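Local coordinates for 3-hydroxyacyl-CoA dehydrogenase type-2 (Mycobacterium avium, PDB 3PPI), which probably oxidises 3-hydroxyacyl-CoA thioesters with NAD+ as a short-chain dehydrogenase/reductase, at residues 34-39 / 107-112; 57-62 / 78-83. All blocks are in the same frame, centred on the assembly; numbering follows the deposited sequence.

Interaction 1 (34-39 / 107-112); sequences IVSGGA and AVVAHG. With MG (magnesium ion), chain F.
The hydroxyl of S36 meets the H111 ring at its edge, in the ring plane, with OG 2.9 Å from ND1 in a hydrogen bond that either partner could donate. The same OG accepts a weak hydrogen bond from A110 N at 2.9 Å, bent to 125° at the hydrogen, and A110 N also makes a weak one to S36 O, so this N-H is shared between two acceptors of one residue. Two torsions bring the groups together: S36 holds OG between its backbone N and carbonyl carbon (chi1 79°), and H111 places CG likewise (chi1 56°). V109 CG1 packs against the hydroxyl, 3.4 Å from OG. Behind these bonds the strands run parallel, tied by V108 N to I34 O at 2.9 Å and S36 N to V108 O at 3.0 Å. These are adjacent central strands of a Rossmann-type sheet, and a type II turn spanning V35 to G38 carries the chain out of the strand toward the glycine-rich segment that in such folds usually lines the dinucleotide site. G37 has positive phi, and its CA lies 3.7 Å from H111 CA. Its carbonyl O binds a magnesium ion at 2.6 Å, and two of the ion's waters reach A110 O and G112 N. Further out, H111 NE2 is hydrogen-bonded to L139 O, fixing the ring at its far end, while V109 and H111 touch helix 130-156.

Interaction 2 (57-62 / 78-83); sequences VVIADL and AEFVST. With MG (magnesium ion), chain E.
F80 turns its ring back over the neighbouring strand, where CD1 comes 3.5 Å from I59 O and CE1 3.4 Å from D61 O, both carbonyls meeting the ring obliquely. With CG anti to the backbone N (chi1 170°), the ring also crosses the I59 side chain at about a right angle, CD1 lying 4.0 Å from I59 CG2, while S82 N sits over one face, toward the rim. The backbones form a parallel ladder with a 26° angle between strand axes. V81 N to I59 O is a regular bond, whereas D61 N to V81 O is weak at 3.4 Å; beyond it T83 N hydrogen-bonds to D61 O at 2.9 Å. Strands 56-61 and 78-82 belong to one beta-alpha-beta unit, joined through helix 64-74, which covers I59 and F80. On the other side V58 CG1 meets V81 CG2, and A60 CB touches T83 OG1 at 3.5 Å; that hydroxyl donates to V81 O within its own segment. Helix 88-98 covers V58, V81 and T83. At the start of the ladder A78 O binds a magnesium ion at 2.2 Å, with G75 O as another ligand.

How the interactions relate
A single parallel sheet shows how chemistry changes from centre to margin. Interaction 1 is buried, its centre about 5 Å from the centre of the chain, whereas interaction 2 is partly exposed and includes 78-82, the outermost strand on its side within the chain. Strands 31-36 and 56-61 are neighbours, joined by V35 N to V58 O, so the two pairs lie side by side in one sheet. Interaction 1 adds to its backbone bonds a polar cluster of S36, A110 and H111; interaction 2 leans more on apolar contacts such as V58 with V81 and I59 with F80. D61 links them at the strand ends, its OD2 accepting from A39 N. Each contact supplies a backbone carbonyl to a different magnesium ion.

Interaction 1 (34-39 / 107-112)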
loop_
_atom_site.group_PDB
_atom_site.type_symbol
_atom_site.label_atom_id
_atom_site.label_comp_id
_atom_site.label_asym_id
_atom_site.label_seq_id
_atom_site.Cartn_x
_atom_site.Cartn_y
_atom_site.Cartn_z
ATOM N N ILE A 34 24.052 -12.900 12.600
ATOM C CA ILE A 34 23.832 -14.124 11.813
ATOM C C ILE A 34 23.207 -13.720 10.480
ATOM O O ILE A 34 22.247 -12.941 10.449
ATOM C CB ILE A 34 22.861 -15.103 12.528
ATOM C CG1 ILE A 34 23.500 -15.712 13.774
ATOM C CG2 ILE A 34 22.422 -16.243 11.585
ATOM C CD1 ILE A 34 22.470 -16.270 14.746
ATOM N N VAL A 35 23.734 -14.241 9.381
ATOM C CA VAL A 35 23.107 -14.028 8.081
ATOM C C VAL A 35 22.668 -15.359 7.520
ATOM O O VAL A 35 23.519 -16.215 7.227
ATOM C CB VAL A 35 24.063 -13.329 7.089
ATOM C CG1 VAL A 35 23.388 -13.121 5.743
ATOM C CG2 VAL A 35 24.544 -11.977 7.659
ATOM N N SER A 36 21.353 -15.563 7.406
ATOM C CA SER A 36 20.835 -16.766 6.748
ATOM C C SER A 36 21.022 -16.605 5.243
ATOM O O SER A 36 20.969 -15.503 4.721
ATOM C CB SER A 36 19.375 -17.085 7.148
ATOM O OG SER A 36 18.420 -16.286 6.474
ATOM N N GLY A 37 21.287 -17.708 4.549
ATOM C CA GLY A 37 21.735 -17.657 3.156
ATOM C C GLY A 37 23.081 -16.972 2.968
ATOM O O GLY A 37 23.370 -16.440 1.888
ATOM N N GLY A 38 23.928 -17.010 3.995
ATOM C CA GLY A 38 25.163 -16.231 4.001
ATOM C C GLY A 38 26.259 -16.719 3.067
ATOM O O GLY A 38 27.207 -15.996 2.819
ATOM N N ALA A 39 26.120 -17.931 2.533
ATOM C CA ALA A 39 27.167 -18.557 1.719
ATOM C C ALA A 39 27.235 -18.045 0.290
ATOM O O ALA A 39 28.233 -18.256 -0.368
ATOM C CB ALA A 39 27.008 -20.077 1.693
ATOM N N ALA A 107 20.493 -9.893 12.996
ATOM C CA ALA A 107 20.371 -10.963 12.016
ATOM C C ALA A 107 19.824 -10.386 10.719
ATOM O O ALA A 107 19.012 -9.457 10.738
ATOM C CB ALA A 107 19.472 -12.077 12.537
ATOM N N VAL A 108 20.300 -10.923 9.596
ATOM C CA VAL A 108 19.727 -10.635 8.297
ATOM C C VAL A 108 19.274 -11.976 7.723
ATOM O O VAL A 108 20.085 -12.872 7.531
ATOM C CB VAL A 108 20.750 -9.912 7.360
ATOM C CG1 VAL A 108 20.112 -9.615 6.027
ATOM C CG2 VAL A 108 21.295 -8.607 8.034
ATOM N N VAL A 109 17.972 -12.119 7.486
ATOM C CA VAL A 109 17.382 -13.377 7.025
ATOM C C VAL A 109 17.311 -13.311 5.505
ATOM O O VAL A 109 16.384 -12.740 4.941
ATOM C CB VAL A 109 15.993 -13.591 7.654
ATOM C CG1 VAL A 109 15.442 -14.970 7.309
ATOM C CG2 VAL A 109 16.059 -13.406 9.156
ATOM N N ALA A 110 18.315 -13.858 4.836
ATOM C CA ALA A 110 18.497 -13.613 3.410
ATOM C C ALA A 110 18.594 -14.880 2.580
ATOM O O ALA A 110 19.086 -14.827 1.463
ATOM C CB ALA A 110 19.748 -12.738 3.184
ATOM N N HIS A 111 18.144 -16.014 3.109
ATOM C CA HIS A 111 18.119 -17.238 2.316
ATOM C C HIS A 111 17.199 -17.051 1.102
ATOM O O HIS A 111 16.071 -16.554 1.221
ATOM C CB HIS A 111 17.771 -18.485 3.155
ATOM C CG HIS A 111 16.474 -18.405 3.898
ATOM N ND1 HIS A 111 16.351 -17.769 5.114
ATOM C CD2 HIS A 111 15.252 -18.924 3.621
ATOM C CE1 HIS A 111 15.104 -17.873 5.540
ATOM N NE2 HIS A 111 14.412 -18.556 4.645
ATOM N N GLY A 112 17.720 -17.426 -0.071
ATOM C CA GLY A 112 17.113 -17.082 -1.361
ATOM C C GLY A 112 16.702 -18.281 -2.205
ATOM O O GLY A 112 16.425 -19.369 -1.690
HETATM MG MG MG F . 22.541 -17.202 -0.428
HETATM O O HOH W 1 21.394 -15.089 -0.046
HETATM O O HOH W 2 20.630 -18.378 -0.089
HETATM O O HOH W 3 23.423 -19.455 -0.245
#

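Interaction 2 (57-62 / 78-83)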
loop_
_atom_site.group_PDB
_atom_site.type_symbol
_atom_site.label_atom_id
_atom_site.label_comp_id
_atom_site.label_asym_id
_atom_site.label_seq_id
_atom_site.Cartn_x
_atom_site.Cartn_y
_atom_site.Cartn_z
ATOM N N VAL A 57 30.480 -12.393 12.454
ATOM C CA VAL A 57 29.378 -12.868 11.620
ATOM C C VAL A 57 29.322 -14.386 11.505
ATOM O O VAL A 57 30.344 -15.052 11.285
ATOM C CB VAL A 57 29.455 -12.277 10.208
ATOM C CG1 VAL A 57 28.236 -12.694 9.395
ATOM C CG2 VAL A 57 29.527 -10.759 10.267
ATOM N N VAL A 58 28.120 -14.936 11.670
ATOM C CA VAL A 58 27.879 -16.341 11.423
ATOM C C VAL A 58 27.229 -16.482 10.059
ATOM O O VAL A 58 26.206 -15.855 9.778
ATOM C CB VAL A 58 27.000 -16.954 12.495
ATOM C CG1 VAL A 58 26.526 -18.357 12.074
ATOM C CG2 VAL A 58 27.763 -16.998 13.806
ATOM N N ILE A 59 27.878 -17.259 9.197
ATOM C CA ILE A 59 27.363 -17.601 7.891
ATOM C C ILE A 59 26.478 -18.831 8.101
ATOM O O ILE A 59 26.988 -19.922 8.315
ATOM C CB ILE A 59 28.513 -17.931 6.904
ATOM C CG1 ILE A 59 29.370 -16.696 6.646
ATOM C CG2 ILE A 59 27.969 -18.484 5.595
ATOM C CD1 ILE A 59 30.894 -17.011 6.495
ATOM N N ALA A 60 25.168 -18.625 8.098
ATOM C CA ALA A 60 24.186 -19.674 8.342
ATOM C C ALA A 60 23.623 -20.129 7.012
ATOM O O ALA A 60 22.819 -19.425 6.393
ATOM C CB ALA A 60 23.059 -19.164 9.241
ATOM N N ASP A 61 24.042 -21.304 6.567
ATOM C CA ASP A 61 23.674 -21.786 5.247
ATOM C C ASP A 61 23.816 -23.314 5.194
ATOM O O ASP A 61 24.476 -23.900 6.048
ATOM C CB ASP A 61 24.586 -21.130 4.206
ATOM C CG ASP A 61 23.930 -20.986 2.866
ATOM O OD1 ASP A 61 23.403 -22.010 2.373
ATOM O OD2 ASP A 61 23.933 -19.854 2.305
ATOM N N LEU A 62 23.177 -23.947 4.211
ATOM C CA LEU A 62 23.352 -25.378 3.967
ATOM C C LEU A 62 24.469 -25.650 2.950
ATOM O O LEU A 62 24.958 -26.770 2.864
ATOM C CB LEU A 62 22.040 -26.022 3.505
ATOM C CG LEU A 62 20.959 -26.241 4.572
ATOM C CD1 LEU A 62 19.695 -26.790 3.916
ATOM C CD2 LEU A 62 21.470 -27.178 5.682
ATOM N N ALA A 78 34.658 -14.536 11.363
ATOM C CA ALA A 78 33.614 -15.106 10.493
ATOM C C ALA A 78 33.603 -16.627 10.623
ATOM O O ALA A 78 34.638 -17.255 10.437
ATOM C CB ALA A 78 33.855 -14.713 9.035
ATOM N N GLU A 79 32.440 -17.204 10.927
ATOM C CA GLU A 79 32.301 -18.652 11.088
ATOM C C GLU A 79 31.153 -19.195 10.260
ATOM O O GLU A 79 30.058 -18.617 10.262
ATOM C CB GLU A 79 32.025 -19.012 12.546
ATOM C CG GLU A 79 33.188 -18.751 13.488
ATOM C CD GLU A 79 34.333 -19.740 13.335
ATOM O OE1 GLU A 79 34.137 -20.842 12.759
ATOM O OE2 GLU A 79 35.443 -19.403 13.809
ATOM N N PHE A 80 31.389 -20.325 9.601
ATOM C CA PHE A 80 30.331 -21.048 8.921
ATOM C C PHE A 80 29.621 -22.002 9.870
ATOM O O PHE A 80 30.257 -22.825 10.507
ATOM C CB PHE A 80 30.882 -21.860 7.750
ATOM C CG PHE A 80 29.886 -22.804 7.179
ATOM C CD1 PHE A 80 28.749 -22.316 6.546
ATOM C CD2 PHE A 80 30.042 -24.181 7.320
ATOM C CE1 PHE A 80 27.816 -23.167 6.035
ATOM C CE2 PHE A 80 29.095 -25.050 6.810
ATOM C CZ PHE A 80 27.978 -24.543 6.172
ATOM N N VAL A 81 28.306 -21.896 9.972
ATOM C CA VAL A 81 27.530 -22.923 10.657
ATOM C C VAL A 81 26.480 -23.472 9.694
ATOM O O VAL A 81 25.680 -22.714 9.129
ATOM C CB VAL A 81 26.864 -22.377 11.931
ATOM C CG1 VAL A 81 25.967 -23.448 12.587
ATOM C CG2 VAL A 81 27.929 -21.866 12.906
ATOM N N SER A 82 26.496 -24.789 9.494
ATOM C CA SER A 82 25.525 -25.454 8.636
ATOM C C SER A 82 24.159 -25.316 9.284
ATOM O O SER A 82 23.932 -25.832 10.380
ATOM C CB SER A 82 25.887 -26.937 8.424
ATOM O OG SER A 82 24.931 -27.585 7.603
ATOM N N THR A 83 23.264 -24.587 8.619
ATOM C CA THR A 83 21.970 -24.223 9.213
ATOM C C THR A 83 20.793 -24.440 8.277
ATOM O O THR A 83 20.740 -23.882 7.193
ATOM C CB THR A 83 21.941 -22.743 9.652
ATOM O OG1 THR A 83 23.096 -22.453 10.439
ATOM C CG2 THR A 83 20.679 -22.453 10.473
HETATM MG MG MG E . 36.673 -17.946 9.926
HETATM O O HOH W 4 25.385 -28.042 5.052
HETATM O O HOH W 5 37.108 -18.543 12.239
HETATM O O HOH W 6 39.141 -18.401 10.029
HETATM O O HOH W 7 36.327 -20.259 9.342
#